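PDB 3RQZ: metallophosphoesterase from Sphaerobacter thermophilus, which binds two zinc ions in a calcineurin-like fold and probably acts as a phosphatase, cleaving phosphate esters. Local coordinates for residues 31-41 / 55-66; 11-19 / 42-52. All blocks are in the same frame, centred on the assembly; numbering follows the deposited sequence.

Contact 1. Residues 31-41 / 55-66. With ZN (zinc ion), chain D.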
loop_
_atom_site.group_PDB
_atom_site.type_symbol
_atom_site.label_atom_id
_atom_site.label_comp_id
_atom_site.label_asym_id
_atom_site.label_seq_id
_atom_site.Cartn_x
_atom_site.Cartn_y
_atom_site.Cartn_z
ATOM N N ASP A 31 -6.718 -10.541 -10.581
ATOM C CA ASP A 31 -5.855 -10.790 -9.419
ATOM C C ASP A 31 -5.717 -9.480 -8.654
ATOM O O ASP A 31 -5.946 -8.401 -9.199
ATOM C CB ASP A 31 -4.466 -11.333 -9.830
ATOM C CG ASP A 31 -3.723 -12.061 -8.680
ATOM O OD1 ASP A 31 -4.299 -12.293 -7.580
ATOM O OD2 ASP A 31 -2.532 -12.408 -8.885
ATOM N N ILE A 32 -5.394 -9.595 -7.372
ATOM C CA ILE A 32 -5.198 -8.449 -6.487
ATOM C C ILE A 32 -3.840 -8.603 -5.789
ATOM O O ILE A 32 -3.527 -9.677 -5.239
ATOM C CB ILE A 32 -6.362 -8.345 -5.492
ATOM C CG1 ILE A 32 -7.668 -8.005 -6.256
ATOM C CG2 ILE A 32 -6.054 -7.326 -4.346
ATOM C CD1 ILE A 32 -8.958 -8.248 -5.459
ATOM N N TRP A 33 -3.007 -7.567 -5.858
ATOM C CA TRP A 33 -1.700 -7.607 -5.203
ATOM C C TRP A 33 -1.627 -6.596 -4.067
ATOM O O TRP A 33 -1.966 -5.435 -4.269
ATOM C CB TRP A 33 -0.563 -7.247 -6.162
ATOM C CG TRP A 33 -0.391 -8.094 -7.378
ATOM C CD1 TRP A 33 -0.978 -9.309 -7.662
ATOM C CD2 TRP A 33 0.481 -7.806 -8.462
ATOM N NE1 TRP A 33 -0.532 -9.765 -8.885
ATOM C CE2 TRP A 33 0.376 -8.874 -9.387
ATOM C CE3 TRP A 33 1.350 -6.744 -8.748
ATOM C CZ2 TRP A 33 1.092 -8.899 -10.598
ATOM C CZ3 TRP A 33 2.084 -6.783 -9.968
ATOM C CH2 TRP A 33 1.929 -7.840 -10.866
ATOM N N SER A 34 -1.181 -7.037 -2.892
ATOM C CA SER A 34 -1.036 -6.153 -1.736
ATOM C C SER A 34 0.436 -5.856 -1.463
ATOM O O SER A 34 1.275 -6.770 -1.359
ATOM C CB SER A 34 -1.697 -6.775 -0.497
ATOM O OG SER A 34 -1.346 -6.063 0.709
ATOM N N LEU A 35 0.753 -4.572 -1.338
ATOM C CA LEU A 35 2.101 -4.162 -1.021
ATOM C C LEU A 35 2.324 -3.900 0.468
ATOM O O LEU A 35 3.314 -3.285 0.853
ATOM C CB LEU A 35 2.474 -2.931 -1.877
ATOM C CG LEU A 35 2.925 -3.182 -3.308
ATOM C CD1 LEU A 35 1.987 -4.116 -4.082
ATOM C CD2 LEU A 35 3.156 -1.825 -4.103
ATOM N N GLY A 36 1.437 -4.396 1.323
ATOM C CA GLY A 36 1.719 -4.360 2.761
ATOM C C GLY A 36 1.140 -3.157 3.464
ATOM O O GLY A 36 0.469 -2.309 2.830
ATOM N N ASP A 37 1.409 -3.071 4.775
ATOM C CA ASP A 37 0.717 -2.131 5.655
ATOM C C ASP A 37 -0.814 -2.279 5.559
ATOM O O ASP A 37 -1.548 -1.312 5.344
ATOM C CB ASP A 37 1.161 -0.678 5.415
ATOM C CG ASP A 37 2.452 -0.331 6.140
ATOM O OD1 ASP A 37 3.059 -1.204 6.806
ATOM O OD2 ASP A 37 2.884 0.819 6.037
ATOM N N ILE A 38 -1.265 -3.521 5.746
ATOM C CA ILE A 38 -2.657 -3.851 5.905
ATOM C C ILE A 38 -3.240 -3.274 7.215
ATOM O O ILE A 38 -4.424 -2.970 7.287
ATOM C CB ILE A 38 -2.802 -5.381 5.924
ATOM C CG1 ILE A 38 -2.037 -6.008 4.737
ATOM C CG2 ILE A 38 -4.238 -5.779 5.871
ATOM C CD1 ILE A 38 -1.992 -7.575 4.747
ATOM N N VAL A 39 -2.408 -3.160 8.255
ATOM C CA VAL A 39 -2.883 -2.722 9.574
ATOM C C VAL A 39 -2.122 -1.484 9.981
ATOM O O VAL A 39 -1.184 -1.064 9.283
ATOM C CB VAL A 39 -2.703 -3.829 10.677
ATOM C CG1 VAL A 39 -3.444 -5.139 10.300
ATOM C CG2 VAL A 39 -1.195 -4.117 10.915
ATOM N N GLY A 40 -2.504 -0.927 11.128
ATOM C CA GLY A 40 -1.891 0.288 11.672
ATOM C C GLY A 40 -2.751 1.490 11.346
ATOM O O GLY A 40 -3.286 1.580 10.226
ATOM N N TYR A 41 -2.910 2.397 12.310
ATOM C CA TYR A 41 -3.692 3.640 12.133
ATOM C C TYR A 41 -5.217 3.460 12.110
ATOM O O TYR A 41 -5.919 4.103 12.879
ATOM C CB TYR A 41 -3.282 4.417 10.855
ATOM C CG TYR A 41 -1.835 4.810 10.748
ATOM C CD1 TYR A 41 -1.184 5.434 11.804
ATOM C CD2 TYR A 41 -1.109 4.548 9.583
ATOM C CE1 TYR A 41 0.142 5.802 11.710
ATOM C CE2 TYR A 41 0.231 4.920 9.468
ATOM C CZ TYR A 41 0.843 5.543 10.540
ATOM O OH TYR A 41 2.157 5.920 10.469
ATOM N N LEU A 55 -8.011 -12.452 -0.873
ATOM C CA LEU A 55 -7.994 -11.778 -2.177
ATOM C C LEU A 55 -6.641 -11.673 -2.884
ATOM O O LEU A 55 -6.592 -11.468 -4.101
ATOM C CB LEU A 55 -8.591 -10.383 -2.049
ATOM C CG LEU A 55 -10.079 -10.325 -1.706
ATOM C CD1 LEU A 55 -10.491 -8.859 -1.568
ATOM C CD2 LEU A 55 -10.922 -11.014 -2.770
ATOM N N ALA A 56 -5.550 -11.802 -2.125
ATOM C CA ALA A 56 -4.215 -11.638 -2.693
ATOM C C ALA A 56 -3.392 -12.912 -2.504
ATOM O O ALA A 56 -2.403 -12.902 -1.782
ATOM C CB ALA A 56 -3.526 -10.414 -2.061
ATOM N N PRO A 57 -3.804 -14.030 -3.155
ATOM C CA PRO A 57 -3.064 -15.297 -2.950
ATOM C C PRO A 57 -1.670 -15.344 -3.617
ATOM O O PRO A 57 -0.851 -16.175 -3.241
ATOM C CB PRO A 57 -3.990 -16.356 -3.575
ATOM C CG PRO A 57 -4.811 -15.564 -4.689
ATOM C CD PRO A 57 -5.030 -14.225 -3.970
ATOM N N ASN A 58 -1.400 -14.486 -4.593
ATOM C CA ASN A 58 -0.122 -14.573 -5.317
ATOM C C ASN A 58 0.910 -13.553 -4.875
ATOM O O ASN A 58 2.091 -13.898 -4.766
ATOM C CB ASN A 58 -0.351 -14.458 -6.844
ATOM C CG ASN A 58 -1.203 -15.577 -7.383
ATOM O OD1 ASN A 58 -0.897 -16.763 -7.187
ATOM N ND2 ASN A 58 -2.284 -15.220 -8.071
ATOM N N ILE A 59 0.491 -12.305 -4.652
ATOM C CA ILE A 59 1.416 -11.234 -4.283
ATOM C C ILE A 59 0.846 -10.512 -3.064
ATOM O O ILE A 59 -0.185 -9.857 -3.153
ATOM C CB ILE A 59 1.676 -10.218 -5.449
ATOM C CG1 ILE A 59 2.276 -10.903 -6.688
ATOM C CG2 ILE A 59 2.626 -9.054 -4.989
ATOM C CD1 ILE A 59 3.737 -11.167 -6.565
ATOM N N SER A 60 1.498 -10.673 -1.922
ATOM C CA SER A 60 1.093 -10.003 -0.688
ATOM C C SER A 60 2.365 -9.893 0.148
ATOM O O SER A 60 2.852 -10.894 0.686
ATOM C CB SER A 60 0.042 -10.841 0.069
ATOM O OG SER A 60 -0.399 -10.183 1.266
ATOM N N VAL A 61 2.942 -8.693 0.218
ATOM C CA VAL A 61 4.204 -8.538 0.888
ATOM C C VAL A 61 3.974 -7.759 2.207
ATOM O O VAL A 61 2.971 -7.074 2.357
ATOM C CB VAL A 61 5.305 -7.881 -0.059
ATOM C CG1 VAL A 61 5.589 -8.792 -1.301
ATOM C CG2 VAL A 61 4.905 -6.484 -0.511
ATOM N N ILE A 62 4.875 -7.925 3.170
ATOM C CA ILE A 62 4.692 -7.375 4.498
ATOM C C ILE A 62 5.105 -5.904 4.442
ATOM O O ILE A 62 6.027 -5.542 3.682
ATOM C CB ILE A 62 5.538 -8.171 5.538
ATOM C CG1 ILE A 62 5.245 -7.711 6.948
ATOM C CG2 ILE A 62 7.068 -8.047 5.300
ATOM C CD1 ILE A 62 4.738 -8.796 7.815
ATOM N N GLY A 63 4.393 -5.056 5.194
ATOM C CA GLY A 63 4.798 -3.650 5.397
ATOM C C GLY A 63 5.428 -3.444 6.772
ATOM O O GLY A 63 5.422 -4.368 7.611
ATOM N N ASN A 64 5.980 -2.251 7.021
ATOM C CA ASN A 64 6.622 -1.994 8.323
ATOM C C ASN A 64 5.616 -2.025 9.487
ATOM O O ASN A 64 5.933 -2.489 10.608
ATOM C CB ASN A 64 7.418 -0.665 8.296
ATOM C CG ASN A 64 6.572 0.522 7.815
ATOM O OD1 ASN A 64 6.007 0.492 6.723
ATOM N ND2 ASN A 64 6.526 1.586 8.616
ATOM N N HIS A 65 4.407 -1.530 9.252
ATOM C CA HIS A 65 3.371 -1.607 10.329
ATOM C C HIS A 65 2.917 -3.032 10.651
ATOM O O HIS A 65 2.732 -3.367 11.831
ATOM C CB HIS A 65 2.179 -0.684 10.032
ATOM C CG HIS A 65 2.525 0.751 10.198
ATOM N ND1 HIS A 65 2.207 1.462 11.336
ATOM C CD2 HIS A 65 3.232 1.593 9.400
ATOM C CE1 HIS A 65 2.678 2.692 11.224
ATOM N NE2 HIS A 65 3.300 2.801 10.059
ATOM N N ASP A 66 2.732 -3.864 9.618
ATOM C CA ASP A 66 2.445 -5.292 9.828
ATOM C C ASP A 66 3.564 -5.935 10.653
ATOM O O ASP A 66 3.287 -6.673 11.602
ATOM C CB ASP A 66 2.281 -6.075 8.489
ATOM C CG ASP A 66 1.454 -5.332 7.451
ATOM O OD1 ASP A 66 0.365 -4.801 7.831
ATOM O OD2 ASP A 66 1.887 -5.273 6.255
HETATM ZN ZN ZN D . 2.046 2.733 5.273
HETATM O O HOH W 1 -2.322 -12.041 -5.539
HETATM O O HOH W 2 0.299 -7.577 1.995
HETATM O O HOH W 3 3.149 4.053 7.018
#
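The carboxylate of Asp-37 meets the backbone of His-65 just beyond the ends of two parallel strands. Asp-37 OD1 accepts the N-H of His-65 N at 2.8 Å, on its syn side and 26° out of the carboxylate plane, while Asp-37 OD2 binds a zinc ion (ZN) at 2.2 Å. One oxygen thus steadies the carboxylate for the other, making the start of helix 64-69 a second shell to the metal; Asp-11, His-13 and His-152 are further ligands of this ion. Asp-37 also serves the second zinc, together with His-150. The His-65 imidazole lies obliquely against the Tyr-41 ring, centroids 4.7 Å apart and planes at 49°. Gly-40 leaves it room, since a CB there would run into His-65 ND1.

Asp-66 fastens the loop that carries Asp-37. Its OD2 takes the N-H of Gly-63 N, at the N-cap position of helix 64-69, at 2.7 Å, and a weak bond from Asp-37 N; its OD1 receives Val-39 N at 3.2 Å. An alanine in place of Asp-66 would strip these N-H groups of their acceptor and is likely to let the loop carrying the zinc ligand Asp-37 drift.

Further back, Ile-59 packs alongside Trp-33. With CG1 anti to the carbonyl carbon (chi1 -60°), Ile-59 lays this methylene over the five-membered ring of Trp-33, 3.7 Å from CG1 to the centroid, a CH-pi contact. Ser-34 ties the strands together, its N bonding to Ile-59 O and its O to Val-61 N, and Asn-58 ND2 bonds Asp-31 OD2 from above the carboxylate plane. Strands 31-34 and 59-60 form a beta-alpha-beta unit with helix 45-55, and the loops following them bring together the Gly-Asp and Gly-Asn-His-Asp motifs characteristic of metallophosphoesterases.

Contact 2. Residues 11-19 / 42-52. With ZN (zinc ion), chain D.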
loop_
_atom_site.group_PDB
_atom_site.type_symbol
_atom_site.label_atom_id
_atom_site.label_comp_id
_atom_site.label_asym_id
_atom_site.label_seq_id
_atom_site.Cartn_x
_atom_site.Cartn_y
_atom_site.Cartn_z
ATOM N N ASP A 11 -0.975 -0.025 1.568
ATOM C CA ASP A 11 -1.208 0.883 2.687
ATOM C C ASP A 11 -2.698 1.037 2.989
ATOM O O ASP A 11 -3.230 2.144 3.156
ATOM C CB ASP A 11 -0.465 2.230 2.457
ATOM C CG ASP A 11 1.048 2.040 2.294
ATOM O OD1 ASP A 11 1.745 1.841 3.322
ATOM O OD2 ASP A 11 1.544 2.073 1.135
ATOM N N VAL A 12 -3.365 -0.104 3.059
ATOM C CA VAL A 12 -4.753 -0.175 3.481
ATOM C C VAL A 12 -4.897 0.376 4.912
ATOM O O VAL A 12 -5.834 1.125 5.222
ATOM C CB VAL A 12 -5.280 -1.625 3.351
ATOM C CG1 VAL A 12 -6.680 -1.748 3.995
ATOM C CG2 VAL A 12 -5.289 -2.036 1.845
ATOM N N HIS A 13 -3.958 0.029 5.783
ATOM C CA HIS A 13 -3.940 0.614 7.113
ATOM C C HIS A 13 -5.290 0.497 7.798
ATOM O O HIS A 13 -5.826 1.479 8.316
ATOM C CB HIS A 13 -3.423 2.073 7.078
ATOM C CG HIS A 13 -1.927 2.165 6.993
ATOM N ND1 HIS A 13 -1.098 1.575 7.924
ATOM C CD2 HIS A 13 -1.114 2.742 6.075
ATOM C CE1 HIS A 13 0.165 1.802 7.593
ATOM N NE2 HIS A 13 0.182 2.499 6.467
ATOM N N ALA A 14 -5.853 -0.713 7.765
ATOM C CA ALA A 14 -7.009 -1.036 8.569
ATOM C C ALA A 14 -8.221 -0.144 8.247
ATOM O O ALA A 14 -9.135 0.001 9.053
ATOM C CB ALA A 14 -6.604 -0.963 10.083
ATOM N N ASN A 15 -8.224 0.441 7.051
ATOM C CA ASN A 15 -9.329 1.288 6.615
ATOM C C ASN A 15 -10.264 0.447 5.718
ATOM O O ASN A 15 -10.142 0.429 4.491
ATOM C CB ASN A 15 -8.783 2.542 5.904
ATOM C CG ASN A 15 -9.848 3.630 5.679
ATOM O OD1 ASN A 15 -11.061 3.371 5.642
ATOM N ND2 ASN A 15 -9.383 4.858 5.543
ATOM N N LEU A 16 -11.175 -0.264 6.370
ATOM C CA LEU A 16 -12.083 -1.214 5.713
ATOM C C LEU A 16 -13.022 -0.495 4.761
ATOM O O LEU A 16 -13.271 -0.975 3.658
ATOM C CB LEU A 16 -12.906 -2.009 6.760
ATOM C CG LEU A 16 -13.952 -3.030 6.241
ATOM C CD1 LEU A 16 -13.315 -4.089 5.369
ATOM C CD2 LEU A 16 -14.693 -3.670 7.389
ATOM N N VAL A 17 -13.502 0.675 5.164
ATOM C CA VAL A 17 -14.434 1.423 4.326
ATOM C C VAL A 17 -13.708 1.800 3.005
ATOM O O VAL A 17 -14.272 1.641 1.931
ATOM C CB VAL A 17 -14.969 2.657 5.048
ATOM C CG1 VAL A 17 -15.895 3.487 4.158
ATOM C CG2 VAL A 17 -15.706 2.215 6.342
ATOM N N ALA A 18 -12.471 2.288 3.103
ATOM C CA ALA A 18 -11.726 2.675 1.916
ATOM C C ALA A 18 -11.400 1.430 1.071
ATOM O O ALA A 18 -11.502 1.472 -0.144
ATOM C CB ALA A 18 -10.426 3.430 2.299
ATOM N N LEU A 19 -11.035 0.326 1.720
ATOM C CA LEU A 19 -10.786 -0.921 0.986
ATOM C C LEU A 19 -12.037 -1.426 0.221
ATOM O O LEU A 19 -11.954 -1.797 -0.948
ATOM C CB LEU A 19 -10.220 -2.012 1.917
ATOM C CG LEU A 19 -9.832 -3.335 1.249
ATOM C CD1 LEU A 19 -8.825 -3.132 0.081
ATOM C CD2 LEU A 19 -9.246 -4.322 2.289
ATOM N N GLY A 42 -5.732 2.603 11.228
ATOM C CA GLY A 42 -7.185 2.495 11.031
ATOM C C GLY A 42 -7.918 1.599 12.029
ATOM O O GLY A 42 -7.291 0.874 12.797
ATOM N N PRO A 43 -9.265 1.658 12.024
ATOM C CA PRO A 43 -10.122 0.987 13.009
ATOM C C PRO A 43 -10.469 -0.474 12.749
ATOM O O PRO A 43 -11.112 -1.100 13.596
ATOM C CB PRO A 43 -11.420 1.822 12.948
ATOM C CG PRO A 43 -11.492 2.205 11.494
ATOM C CD PRO A 43 -10.058 2.418 11.034
ATOM N N ARG A 44 -10.067 -1.021 11.602
ATOM C CA ARG A 44 -10.520 -2.373 11.248
ATOM C C ARG A 44 -9.376 -3.282 10.819
ATOM O O ARG A 44 -9.404 -3.829 9.708
ATOM C CB ARG A 44 -11.631 -2.331 10.163
ATOM C CG ARG A 44 -12.995 -1.712 10.605
ATOM C CD ARG A 44 -13.722 -2.556 11.666
ATOM N NE ARG A 44 -14.996 -1.964 12.122
ATOM C CZ ARG A 44 -15.142 -1.199 13.198
ATOM N NH1 ARG A 44 -14.082 -0.876 13.935
ATOM N NH2 ARG A 44 -16.355 -0.727 13.524
ATOM N N PRO A 45 -8.358 -3.457 11.688
ATOM C CA PRO A 45 -7.228 -4.304 11.250
ATOM C C PRO A 45 -7.584 -5.766 10.990
ATOM O O PRO A 45 -7.079 -6.339 10.003
ATOM C CB PRO A 45 -6.197 -4.158 12.387
ATOM C CG PRO A 45 -7.041 -3.688 13.592
ATOM C CD PRO A 45 -8.112 -2.837 13.002
ATOM N N ARG A 46 -8.444 -6.383 11.813
ATOM C CA ARG A 46 -8.765 -7.798 11.589
ATOM C C ARG A 46 -9.436 -7.995 10.243
ATOM O O ARG A 46 -9.065 -8.880 9.469
ATOM C CB ARG A 46 -9.674 -8.344 12.690
ATOM C CG ARG A 46 -8.961 -8.501 14.013
ATOM C CD ARG A 46 -9.826 -9.314 15.013
ATOM N NE ARG A 46 -11.055 -8.586 15.316
ATOM C CZ ARG A 46 -11.186 -7.692 16.300
ATOM N NH1 ARG A 46 -10.170 -7.431 17.120
ATOM N NH2 ARG A 46 -12.347 -7.065 16.483
ATOM N N GLU A 47 -10.442 -7.161 9.982
ATOM C CA GLU A 47 -11.254 -7.304 8.777
ATOM C C GLU A 47 -10.392 -7.075 7.515
ATOM O O GLU A 47 -10.572 -7.762 6.488
ATOM C CB GLU A 47 -12.443 -6.315 8.839
ATOM C CG GLU A 47 -13.480 -6.604 9.929
ATOM C CD GLU A 47 -13.127 -6.023 11.313
ATOM O OE1 GLU A 47 -12.034 -5.435 11.520
ATOM O OE2 GLU A 47 -13.946 -6.180 12.226
ATOM N N CYS A 48 -9.437 -6.140 7.588
ATOM C CA CYS A 48 -8.585 -5.873 6.439
ATOM C C CYS A 48 -7.614 -7.028 6.202
ATOM O O CYS A 48 -7.403 -7.412 5.049
ATOM C CB CYS A 48 -7.874 -4.512 6.516
ATOM S SG CYS A 48 -9.005 -3.106 6.371
ATOM N N VAL A 49 -7.062 -7.616 7.271
ATOM C CA VAL A 49 -6.193 -8.782 7.104
ATOM C C VAL A 49 -6.977 -9.957 6.511
ATOM O O VAL A 49 -6.488 -10.661 5.622
ATOM C CB VAL A 49 -5.534 -9.235 8.459
ATOM C CG1 VAL A 49 -4.882 -10.624 8.330
ATOM C CG2 VAL A 49 -4.527 -8.226 8.918
ATOM N N GLU A 50 -8.181 -10.186 7.018
ATOM C CA GLU A 50 -8.998 -11.302 6.533
ATOM C C GLU A 50 -9.275 -11.178 5.038
ATOM O O GLU A 50 -9.131 -12.158 4.291
ATOM C CB GLU A 50 -10.291 -11.438 7.353
ATOM C CG GLU A 50 -9.995 -11.866 8.797
ATOM C CD GLU A 50 -11.158 -11.657 9.755
ATOM O OE1 GLU A 50 -12.295 -11.482 9.285
ATOM O OE2 GLU A 50 -10.943 -11.701 10.991
ATOM N N LEU A 51 -9.611 -9.970 4.601
ATOM C CA LEU A 51 -9.865 -9.692 3.186
ATOM C C LEU A 51 -8.652 -9.854 2.281
ATOM O O LEU A 51 -8.718 -10.552 1.254
ATOM C CB LEU A 51 -10.364 -8.260 3.009
ATOM C CG LEU A 51 -11.844 -8.063 3.239
ATOM C CD1 LEU A 51 -12.150 -6.605 3.108
ATOM C CD2 LEU A 51 -12.597 -8.831 2.209
ATOM N N VAL A 52 -7.559 -9.183 2.648
ATOM C CA VAL A 52 -6.312 -9.278 1.874
ATOM C C VAL A 52 -5.814 -10.731 1.758
ATOM O O VAL A 52 -5.360 -11.170 0.671
ATOM C CB VAL A 52 -5.203 -8.322 2.425
ATOM C CG1 VAL A 52 -3.822 -8.651 1.775
ATOM C CG2 VAL A 52 -5.581 -6.865 2.143
HETATM ZN ZN ZN D . 2.046 2.733 5.273
HETATM O O HOH W 3 3.149 4.053 7.018
#
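Arg-44 N, at the N-cap of helix 45-55, gives its hydrogen to Ala-14 O at 2.9 Å, in the carbonyl plane and on a lone pair. Close packing of Ala-14 and Gly-42 flanks this bond. The Ala-14 methyl CB sits 3.3 Å from Gly-42 O and also rests on Pro-45, while Gly-42 lies so near His-13 O that a side chain there would clash.

The apolar contacts centre on Cys-48, whose SG lies 3.6 Å from Val-12 CG1 and equally close to Leu-16 N. Leu-16 has CG anti to the backbone N (chi1 178°), which spreads its two methyls over helix 45-55: CD1 meets Leu-51 CD1 at 3.6 Å, the side chains crossing at about a right angle, and CD2 touches Glu-47 CB at 3.8 Å. Leu-19 CD2 extends the patch along Leu-51 to Val-52.

A capping bond starts helix 16-26, with Asn-15 OD1 accepting from Ala-18 N as well as from Thr-225. Asp-11, just before the type I' turn Val-12 to Asn-15, and His-13, within it, bind the zinc ion (ZN) through OD1 and NE2, His-13 ND1 being hydrogen-bonded to Val-39 O; they form the Asp-x-His motif that opens the metal site of metallophosphoesterases.

The centres of the two contacts are about 10 Å apart, and their segments alternate along the chain: 11-19, 31-41, 42-52, 55-66. Residues 31-41 run straight into 42-52, and helix 45-55 of contact 2 is the connection between strands 31-34 and 59-60 of contact 1. With strand 6-9, which leads into residues 11-19, these strands form the parallel part of the six-stranded sheet. The loops after strands 6-9 and 31-34 lie side by side: Asp-37 O is 2.8 Å from His-13 N and Ile-38 O is 2.7 Å from Ala-14 N, both probable hydrogen bonds. Asp-11 and His-13 from contact 2 and Asp-37 from contact 1 thus converge on one zinc ion.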